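Local coordinates for CLIP-associating protein 2 (Mus musculus, PDB 3WOZ), which probably binds tubulin through TOG domains built of HEAT repeats and contributes to the control of microtubule dynamics, at residues Ala213-Lys216 / Thr217-Asp220; Val195-Ser198 / Leu199-Asn203; Asp79-Gln82 / Asp83-Phe86; Glu43-Arg46 / Leu47-Phe51. All coordinates share one frame; numbering follows the deposited sequence.

Interaction 1: Ala213-Lys216 / Thr217-Asp220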
loop_
_atom_site.group_PDB
_atom_site.type_symbol
_atom_site.label_atom_id
_atom_site.label_comp_id
_atom_site.label_asym_id
_atom_site.label_seq_id
_atom_site.Cartn_x
_atom_site.Cartn_y
_atom_site.Cartn_z
ATOM N N ALA A 213 3.485 20.513 18.332
ATOM C CA ALA A 213 2.697 21.299 17.384
ATOM C C ALA A 213 1.255 20.796 17.238
ATOM O O ALA A 213 0.551 21.159 16.288
ATOM C CB ALA A 213 3.396 21.342 16.033
ATOM N N LEU A 214 0.824 19.967 18.190
ATOM C CA LEU A 214 -0.552 19.466 18.249
ATOM C C LEU A 214 -1.272 20.011 19.485
ATOM O O LEU A 214 -0.622 20.314 20.491
ATOM C CB LEU A 214 -0.569 17.933 18.289
ATOM C CG LEU A 214 -0.030 17.120 17.109
ATOM C CD1 LEU A 214 -0.024 15.640 17.467
ATOM C CD2 LEU A 214 -0.837 17.366 15.845
ATOM N N PRO A 215 -2.618 20.135 19.418
ATOM C CA PRO A 215 -3.406 20.569 20.576
ATOM C C PRO A 215 -3.272 19.637 21.783
ATOM O O PRO A 215 -2.874 18.476 21.634
ATOM C CB PRO A 215 -4.844 20.551 20.046
ATOM C CG PRO A 215 -4.699 20.774 18.588
ATOM C CD PRO A 215 -3.454 20.035 18.206
ATOM N N LYS A 216 -3.612 20.156 22.963
ATOM C CA LYS A 216 -3.472 19.440 24.239
ATOM C C LYS A 216 -4.205 18.094 24.282
ATOM O O LYS A 216 -3.908 17.245 25.127
ATOM C CB LYS A 216 -3.944 20.328 25.396
ATOM C CG LYS A 216 -3.105 21.580 25.609
ATOM C CD LYS A 216 -3.842 22.609 26.461
ATOM C CE LYS A 216 -2.961 23.811 26.788
ATOM N NZ LYS A 216 -2.516 24.556 25.576
ATOM N N THR A 217 -5.159 17.915 23.369
ATOM C CA THR A 217 -5.945 16.685 23.276
ATOM C C THR A 217 -5.108 15.531 22.716
ATOM O O THR A 217 -4.938 14.505 23.380
ATOM C CB THR A 217 -7.224 16.880 22.420
ATOM O OG1 THR A 217 -6.871 17.389 21.129
ATOM C CG2 THR A 217 -8.189 17.850 23.095
ATOM N N PHE A 218 -4.584 15.717 21.504
ATOM C CA PHE A 218 -3.750 14.713 20.836
ATOM C C PHE A 218 -2.432 14.494 21.574
ATOM O O PHE A 218 -1.950 13.362 21.677
ATOM C CB PHE A 218 -3.454 15.125 19.389
ATOM C CG PHE A 218 -4.681 15.407 18.564
ATOM C CD1 PHE A 218 -5.435 14.366 18.027
ATOM C CD2 PHE A 218 -5.072 16.718 18.307
ATOM C CE1 PHE A 218 -6.568 14.629 17.257
ATOM C CE2 PHE A 218 -6.202 16.991 17.537
ATOM C CZ PHE A 218 -6.952 15.943 17.012
ATOM N N GLN A 219 -1.864 15.585 22.084
ATOM C CA GLN A 219 -0.570 15.563 22.761
ATOM C C GLN A 219 -0.580 14.687 24.016
ATOM O O GLN A 219 0.290 13.827 24.182
ATOM C CB GLN A 219 -0.114 16.990 23.090
ATOM C CG GLN A 219 1.283 17.084 23.700
ATOM C CD GLN A 219 1.941 18.438 23.491
ATOM O OE1 GLN A 219 1.269 19.459 23.333
ATOM N NE2 GLN A 219 3.269 18.449 23.491
ATOM N N ASP A 220 -1.567 14.903 24.885
ATOM C CA ASP A 220 -1.682 14.142 26.129
ATOM C C ASP A 220 -2.191 12.721 25.892
ATOM O O ASP A 220 -1.801 11.791 26.604
ATOM C CB ASP A 220 -2.584 14.865 27.130
ATOM C CG ASP A 220 -2.245 14.524 28.568
ATOM O OD1 ASP A 220 -1.217 15.028 29.073
ATOM O OD2 ASP A 220 -3.008 13.756 29.194
#
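The backbone N-H of Q219 reaches back to P215 O over 3.1 Å, a nearly straight bond (165° at the hydrogen) that closes the first turn of helix 216-226. P215 stands at the N-cap position. Its ring has no polar group with which to cap the turn, but its nitrogen carries no hydrogen and so needs no acceptor, while its carbonyl oxygen receives the Q219 N-H. The next bond of the series, D220 N to K216 O, is weak at 3.3 Å.

Beside this backbone start lies a small apolar seam. P215 and F218 run side by side: P215 CD comes to the edge of the phenyl ring, 3.7 Å from F218 CD2 and close to the ring plane. A chi1 of -55° puts CG of F218 beside its own backbone N, and the ring lies next to the proline. The buried L214 comes in at about a right angle to F218, its branch CD1 lying 4.0 Å from F218 CB. K216, T217 and D220, with polar or charged side chains, suit the exposed side of the turn.

The contact forms the corner between helices 204-212 and 216-226 at the C-terminal end of the domain. Helix 167-179 packs against it, with R170 and S174 against L214 and T178 against F218.

Interaction 2: Val195-Ser198 / Leu199-Asn203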
loop_
_atom_site.group_PDB
_atom_site.type_symbol
_atom_site.label_atom_id
_atom_site.label_comp_id
_atom_site.label_asym_id
_atom_site.label_seq_id
_atom_site.Cartn_x
_atom_site.Cartn_y
_atom_site.Cartn_z
ATOM N N VAL A 195 1.776 1.935 15.659
ATOM C CA VAL A 195 2.224 2.964 14.712
ATOM C C VAL A 195 2.856 4.152 15.443
ATOM O O VAL A 195 3.968 4.562 15.114
ATOM C CB VAL A 195 1.092 3.423 13.758
ATOM C CG1 VAL A 195 1.444 4.736 13.059
ATOM C CG2 VAL A 195 0.821 2.352 12.722
ATOM N N LEU A 196 2.156 4.674 16.448
ATOM C CA LEU A 196 2.663 5.793 17.247
ATOM C C LEU A 196 3.949 5.425 17.980
ATOM O O LEU A 196 4.889 6.216 18.018
ATOM C CB LEU A 196 1.601 6.296 18.232
ATOM C CG LEU A 196 0.337 6.924 17.637
ATOM C CD1 LEU A 196 -0.649 7.281 18.735
ATOM C CD2 LEU A 196 0.656 8.150 16.790
ATOM N N ILE A 197 3.983 4.218 18.538
ATOM C CA ILE A 197 5.170 3.688 19.207
ATOM C C ILE A 197 6.356 3.621 18.243
ATOM O O ILE A 197 7.434 4.143 18.543
ATOM C CB ILE A 197 4.902 2.283 19.833
ATOM C CG1 ILE A 197 3.985 2.385 21.064
ATOM C CG2 ILE A 197 6.210 1.554 20.173
ATOM C CD1 ILE A 197 4.603 3.061 22.290
ATOM N N SER A 198 6.146 2.990 17.089
ATOM C CA SER A 198 7.212 2.800 16.104
ATOM C C SER A 198 7.767 4.120 15.567
ATOM O O SER A 198 8.980 4.264 15.429
ATOM C CB SER A 198 6.757 1.891 14.957
ATOM O OG SER A 198 5.531 2.332 14.400
ATOM N N LEU A 199 6.887 5.076 15.275
ATOM C CA LEU A 199 7.322 6.393 14.796
ATOM C C LEU A 199 8.092 7.166 15.869
ATOM O O LEU A 199 9.056 7.869 15.559
ATOM C CB LEU A 199 6.141 7.220 14.278
ATOM C CG LEU A 199 5.368 6.712 13.052
ATOM C CD1 LEU A 199 4.258 7.686 12.688
ATOM C CD2 LEU A 199 6.277 6.465 11.849
ATOM N N PHE A 200 7.671 7.019 17.125
ATOM C CA PHE A 200 8.374 7.629 18.256
ATOM C C PHE A 200 9.779 7.046 18.396
ATOM O O PHE A 200 10.751 7.793 18.506
ATOM C CB PHE A 200 7.580 7.446 19.555
ATOM C CG PHE A 200 8.229 8.070 20.767
ATOM C CD1 PHE A 200 8.113 9.437 21.015
ATOM C CD2 PHE A 200 8.943 7.288 21.669
ATOM C CE1 PHE A 200 8.709 10.015 22.134
ATOM C CE2 PHE A 200 9.541 7.859 22.793
ATOM C CZ PHE A 200 9.420 9.223 23.026
ATOM N N GLU A 201 9.877 5.718 18.372
ATOM C CA GLU A 201 11.161 5.027 18.503
ATOM C C GLU A 201 12.063 5.195 17.279
ATOM O O GLU A 201 13.286 5.079 17.388
ATOM C CB GLU A 201 10.951 3.541 18.825
ATOM C CG GLU A 201 10.527 3.277 20.272
ATOM C CD GLU A 201 10.390 1.796 20.604
ATOM O OE1 GLU A 201 9.383 1.429 21.245
ATOM O OE2 GLU A 201 11.282 1.000 20.231
ATOM N N LEU A 202 11.463 5.475 16.122
ATOM C CA LEU A 202 12.222 5.710 14.896
ATOM C C LEU A 202 12.963 7.045 14.941
ATOM O O LEU A 202 14.167 7.106 14.685
ATOM C CB LEU A 202 11.310 5.655 13.664
ATOM C CG LEU A 202 11.929 6.067 12.325
ATOM C CD1 LEU A 202 12.915 5.020 11.820
ATOM C CD2 LEU A 202 10.852 6.327 11.295
ATOM N N ASN A 203 12.231 8.110 15.261
ATOM C CA ASN A 203 12.800 9.449 15.339
ATOM C C ASN A 203 12.178 10.224 16.497
ATOM O O ASN A 203 11.232 10.993 16.311
ATOM C CB ASN A 203 12.605 10.191 14.012
ATOM C CG ASN A 203 13.492 11.417 13.886
ATOM O OD1 ASN A 203 13.846 12.055 14.878
ATOM N ND2 ASN A 203 13.845 11.760 12.655
#
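With CG1 of V195 trans to the backbone N (chi1 164°) and CG of L199 swung back beside its own N (chi1 -64°), the two branched side chains point the same way from successive turns of helix 186-202. Their tips meet at 4.1 Å between V195 CG1 and L199 CD1, forming one short apolar ridge. Two residues further along, on another side of the helix, I197 and E201 also lie side by side; I197 CG2 is 3.4 Å from E201 OE1, so the isoleucine methyl borders the carboxylate on a side that suits a charged residue.

Four i to i+4 backbone bonds join the turns, among them E201 N to I197 O at 2.9 Å and L202 N to S198 O at 2.8 Å. S198 is small enough for a buried spot, and its hydroxyl turns back to the preceding turn, where V195 O (2.8 Å from S198 OG) and S194 O are both within reach of its one proton. N203 leaves the helix and N-caps the next, OD1 accepting from E206 N, while ND2 binds P160 O.

Three helices pack on this one: V195 and S198 meet helix 141-155, V195 and L196 helix 167-179, and L196, I197 and F200 helix 216-226.

Interaction 3: Asp79-Gln82 / Asp83-Phe86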
loop_
_atom_site.group_PDB
_atom_site.type_symbol
_atom_site.label_atom_id
_atom_site.label_comp_id
_atom_site.label_asym_id
_atom_site.label_seq_id
_atom_site.Cartn_x
_atom_site.Cartn_y
_atom_site.Cartn_z
ATOM N N ASP A 79 12.249 -0.242 -10.651
ATOM C CA ASP A 79 13.011 0.978 -10.957
ATOM C C ASP A 79 12.201 1.984 -11.767
ATOM O O ASP A 79 12.417 3.192 -11.661
ATOM C CB ASP A 79 14.299 0.645 -11.715
ATOM C CG ASP A 79 15.294 -0.155 -10.883
ATOM O OD1 ASP A 79 15.225 -0.122 -9.633
ATOM O OD2 ASP A 79 16.161 -0.815 -11.491
ATOM N N ASP A 80 11.266 1.475 -12.566
ATOM C CA ASP A 80 10.493 2.294 -13.493
ATOM C C ASP A 80 9.032 2.489 -13.068
ATOM O O ASP A 80 8.210 2.940 -13.865
ATOM C CB ASP A 80 10.565 1.681 -14.895
ATOM C CG ASP A 80 11.983 1.632 -15.438
ATOM O OD1 ASP A 80 12.550 2.707 -15.749
ATOM O OD2 ASP A 80 12.532 0.515 -15.558
ATOM N N LEU A 81 8.723 2.174 -11.811
ATOM C CA LEU A 81 7.338 2.160 -11.325
ATOM C C LEU A 81 7.024 3.189 -10.237
ATOM O O LEU A 81 5.965 3.125 -9.606
ATOM C CB LEU A 81 6.965 0.754 -10.825
ATOM C CG LEU A 81 6.710 -0.333 -11.870
ATOM C CD1 LEU A 81 6.631 -1.703 -11.210
ATOM C CD2 LEU A 81 5.443 -0.047 -12.672
ATOM N N GLN A 82 7.927 4.141 -10.023
ATOM C CA GLN A 82 7.758 5.117 -8.942
ATOM C C GLN A 82 6.528 6.018 -9.100
ATOM O O GLN A 82 5.896 6.393 -8.105
ATOM C CB GLN A 82 9.035 5.938 -8.738
ATOM C CG GLN A 82 10.098 5.168 -7.952
ATOM C CD GLN A 82 11.416 5.912 -7.803
ATOM O OE1 GLN A 82 11.468 7.143 -7.850
ATOM N NE2 GLN A 82 12.492 5.160 -7.612
ATOM N N ASP A 83 6.185 6.342 -10.344
ATOM C CA ASP A 83 5.020 7.175 -10.633
ATOM C C ASP A 83 3.707 6.401 -10.517
ATOM O O ASP A 83 2.638 7.004 -10.414
ATOM C CB ASP A 83 5.137 7.809 -12.024
ATOM C CG ASP A 83 6.284 8.799 -12.123
ATOM O OD1 ASP A 83 6.980 8.791 -13.156
ATOM O OD2 ASP A 83 6.496 9.585 -11.174
ATOM N N TRP A 84 3.795 5.072 -10.530
ATOM C CA TRP A 84 2.624 4.209 -10.386
ATOM C C TRP A 84 2.457 3.730 -8.944
ATOM O O TRP A 84 1.447 3.104 -8.599
ATOM C CB TRP A 84 2.716 3.013 -11.347
ATOM C CG TRP A 84 1.445 2.200 -11.431
ATOM C CD1 TRP A 84 0.222 2.635 -11.855
ATOM C CD2 TRP A 84 1.278 0.818 -11.076
ATOM N NE1 TRP A 84 -0.696 1.612 -11.786
ATOM C CE2 TRP A 84 -0.074 0.487 -11.312
ATOM C CE3 TRP A 84 2.142 -0.172 -10.584
ATOM C CZ2 TRP A 84 -0.586 -0.794 -11.074
ATOM C CZ3 TRP A 84 1.635 -1.441 -10.347
ATOM C CH2 TRP A 84 0.281 -1.741 -10.595
ATOM N N LEU A 85 3.444 4.041 -8.103
ATOM C CA LEU A 85 3.489 3.532 -6.737
ATOM C C LEU A 85 2.277 3.930 -5.888
ATOM O O LEU A 85 1.773 3.109 -5.116
ATOM C CB LEU A 85 4.805 3.920 -6.040
ATOM C CG LEU A 85 5.003 3.472 -4.583
ATOM C CD1 LEU A 85 4.903 1.947 -4.420
ATOM C CD2 LEU A 85 6.315 3.998 -4.005
ATOM N N PHE A 86 1.809 5.170 -6.033
ATOM C CA PHE A 86 0.629 5.620 -5.292
ATOM C C PHE A 86 -0.545 4.676 -5.540
ATOM O O PHE A 86 -1.208 4.247 -4.601
ATOM C CB PHE A 86 0.240 7.067 -5.647
ATOM C CG PHE A 86 -1.106 7.480 -5.105
ATOM C CD1 PHE A 86 -2.255 7.361 -5.886
ATOM C CD2 PHE A 86 -1.229 7.961 -3.801
ATOM C CE1 PHE A 86 -3.508 7.730 -5.381
ATOM C CE2 PHE A 86 -2.467 8.332 -3.289
ATOM C CZ PHE A 86 -3.611 8.221 -4.081
HETATM O O HOH W 1 8.134 5.603 -12.686
HETATM O O HOH W 2 3.417 7.077 -7.125
#
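W84 and L81 meet in the tight turn that joins helices 60-77 and 85-96 of this HEAT-repeat domain, an all-helical array in which short turns link helices packed against one another. Starting at its CB, the W84 side chain first passes the backbone of the turn, 3.7 Å from L81 O. Because CG lies trans to the backbone N (chi1 -170°), the indole then runs alongside L81, both side chains pointing into the protein. The six-membered ring meets the leucine next: W84 CE3 is 3.9 Å from L81 CD2, a methyl that approaches obliquely. On the other flank of the indole, NE1 gives its hydrogen to T52 OG1, so the one polar atom of a buried ring is satisfied by a bond that also holds the ring in its rotation. The side chain also packs on C48 and F51 of helix 41-54 and L70 of helix 60-77. A large flat residue with a single donor fits such a junction well.

Behind this packing the chain bends through i to i+3 bonds. W84 N binds L81 O at 3.1 Å, the donor lying well above the carbonyl plane, and L85 N makes a weak bond of 3.4 Å to Q82 O. Q82 and D83, both exposed, suit the outer side of the bend. One water accepts from D83 N at 3.1 Å and holds D80 O only weakly. A second spans the turn, donating to Q82 O at 2.8 Å and accepting from F86 N at 2.7 Å.

Interaction 4: Glu43-Arg46 / Leu47-Phe51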
loop_
_atom_site.group_PDB
_atom_site.type_symbol
_atom_site.label_atom_id
_atom_site.label_comp_id
_atom_site.label_asym_id
_atom_site.label_seq_id
_atom_site.Cartn_x
_atom_site.Cartn_y
_atom_site.Cartn_z
ATOM N N GLU A 43 4.489 0.765 -23.406
ATOM C CA GLU A 43 3.924 -0.546 -23.101
ATOM C C GLU A 43 3.729 -0.695 -21.593
ATOM O O GLU A 43 2.665 -1.128 -21.143
ATOM C CB GLU A 43 4.813 -1.667 -23.646
ATOM C CG GLU A 43 4.723 -1.847 -25.162
ATOM C CD GLU A 43 5.784 -2.785 -25.719
ATOM O OE1 GLU A 43 5.527 -3.415 -26.765
ATOM O OE2 GLU A 43 6.874 -2.892 -25.116
ATOM N N LEU A 44 4.754 -0.312 -20.829
ATOM C CA LEU A 44 4.696 -0.328 -19.370
ATOM C C LEU A 44 3.594 0.593 -18.853
ATOM O O LEU A 44 2.862 0.230 -17.933
ATOM C CB LEU A 44 6.048 0.067 -18.759
ATOM C CG LEU A 44 6.103 0.162 -17.229
ATOM C CD1 LEU A 44 6.125 -1.223 -16.603
ATOM C CD2 LEU A 44 7.297 0.976 -16.761
ATOM N N LYS A 45 3.487 1.779 -19.449
ATOM C CA LYS A 45 2.436 2.733 -19.107
ATOM C C LYS A 45 1.049 2.121 -19.338
ATOM O O LYS A 45 0.173 2.220 -18.480
ATOM C CB LYS A 45 2.602 4.026 -19.909
ATOM C CG LYS A 45 1.604 5.123 -19.561
ATOM C CD LYS A 45 1.792 6.338 -20.463
ATOM C CE LYS A 45 0.758 7.420 -20.169
ATOM N NZ LYS A 45 0.939 8.016 -18.813
ATOM N N ARG A 46 0.870 1.478 -20.489
ATOM C CA ARG A 46 -0.382 0.798 -20.820
ATOM C C ARG A 46 -0.679 -0.359 -19.856
ATOM O O ARG A 46 -1.827 -0.546 -19.443
ATOM C CB ARG A 46 -0.364 0.314 -22.275
ATOM C CG ARG A 46 -1.541 -0.578 -22.672
ATOM C CD ARG A 46 -1.831 -0.472 -24.160
ATOM N NE ARG A 46 -2.465 -1.673 -24.712
ATOM C CZ ARG A 46 -3.764 -1.957 -24.630
ATOM N NH1 ARG A 46 -4.596 -1.138 -23.992
ATOM N NH2 ARG A 46 -4.231 -3.071 -25.178
ATOM N N LEU A 47 0.354 -1.119 -19.494
ATOM C CA LEU A 47 0.196 -2.225 -18.552
ATOM C C LEU A 47 -0.216 -1.733 -17.160
ATOM O O LEU A 47 -1.061 -2.350 -16.506
ATOM C CB LEU A 47 1.466 -3.087 -18.486
ATOM C CG LEU A 47 1.532 -4.256 -17.488
ATOM C CD1 LEU A 47 0.264 -5.112 -17.508
ATOM C CD2 LEU A 47 2.749 -5.109 -17.767
ATOM N N CYS A 48 0.378 -0.625 -16.718
ATOM C CA CYS A 48 -0.001 0.000 -15.456
ATOM C C CYS A 48 -1.462 0.440 -15.455
ATOM O O CYS A 48 -2.138 0.345 -14.433
ATOM C CB CYS A 48 0.903 1.185 -15.142
ATOM S SG CYS A 48 2.542 0.682 -14.641
ATOM N N GLU A 49 -1.933 0.907 -16.608
ATOM C CA GLU A 49 -3.325 1.331 -16.770
ATOM C C GLU A 49 -4.278 0.138 -16.744
ATOM O O GLU A 49 -5.363 0.215 -16.159
ATOM C CB GLU A 49 -3.490 2.153 -18.051
ATOM C CG GLU A 49 -2.814 3.524 -17.969
ATOM C CD GLU A 49 -2.675 4.219 -19.316
ATOM O OE1 GLU A 49 -3.087 3.641 -20.349
ATOM O OE2 GLU A 49 -2.146 5.351 -19.337
ATOM N N ILE A 50 -3.858 -0.960 -17.370
ATOM C CA ILE A 50 -4.582 -2.230 -17.324
ATOM C C ILE A 50 -4.645 -2.790 -15.897
ATOM O O ILE A 50 -5.697 -3.247 -15.450
ATOM C CB ILE A 50 -3.946 -3.274 -18.274
ATOM C CG1 ILE A 50 -4.209 -2.886 -19.738
ATOM C CG2 ILE A 50 -4.480 -4.685 -17.984
ATOM C CD1 ILE A 50 -3.331 -3.622 -20.753
ATOM N N PHE A 51 -3.517 -2.738 -15.190
ATOM C CA PHE A 51 -3.434 -3.264 -13.832
ATOM C C PHE A 51 -4.256 -2.447 -12.838
ATOM O O PHE A 51 -4.841 -3.007 -11.911
ATOM C CB PHE A 51 -1.974 -3.368 -13.372
ATOM C CG PHE A 51 -1.293 -4.658 -13.758
ATOM C CD1 PHE A 51 -1.987 -5.675 -14.411
ATOM C CD2 PHE A 51 0.042 -4.871 -13.427
ATOM C CE1 PHE A 51 -1.356 -6.870 -14.744
ATOM C CE2 PHE A 51 0.675 -6.062 -13.754
ATOM C CZ PHE A 51 -0.029 -7.064 -14.413
#
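R46 and I50, one turn apart on helix 41-54, are set so that the isoleucine tip covers a flat cation: I50 CD1 sits 4.2 Å above the guanidinium plane, over its centre. The arginine chain is extended from CG to NE and crosses the isoleucine at a slant, its CG being 4.0 Å from I50 CD1. Long and flexible, the partly exposed arginine can thus lay both its aliphatic part and one face of its guanidinium against I50.

K45 and E49 also slant across one another. The carboxylate lies along the lysine chain rather than at its tip, with E49 OE2 3.7 Å from K45 CE and 4.1 Å from K45 NZ, too long for a salt bridge though the opposite charges probably attract. On the inward side, L47 CD1 rests over the centre of the F51 ring, 3.6 Å above its plane. C48 SG lies 4.4 Å from L44 CG, a loose contact; the small side chain also meets L81 and W84. Backbone bonds such as L47 N to E43 O at 2.8 Å hold these turns in place.

Around the helix, L47 and I50 face helix 7-14, L47 and F51 meet helix 19-34, and L44, L47 and F51 pack on helix 60-77, where the F51 ring stands edge-to-face with F66 and F73.

Overall arrangement
From the N terminus the order is interaction 4, 3, 2, 1. All four are local and lie in series, so none nests in or crosses another. Interactions 4 and 2 lie within helix 41-54 and at the end of helix 186-202; interactions 3 and 1 shape the turns leading into helices 85-96 and 216-226. Interactions 4 and 3 touch, L81 CD2 lying 3.6 Å from C48 SG, which ties helix 41-54 to the turn after helix 60-77. Interactions 2 and 1 do not touch (nearest atoms about 7 Å apart), but both rest on helix 167-179. The centres of interactions 4 and 1, about 44 Å apart, lie on opposite sides of the chain's centre.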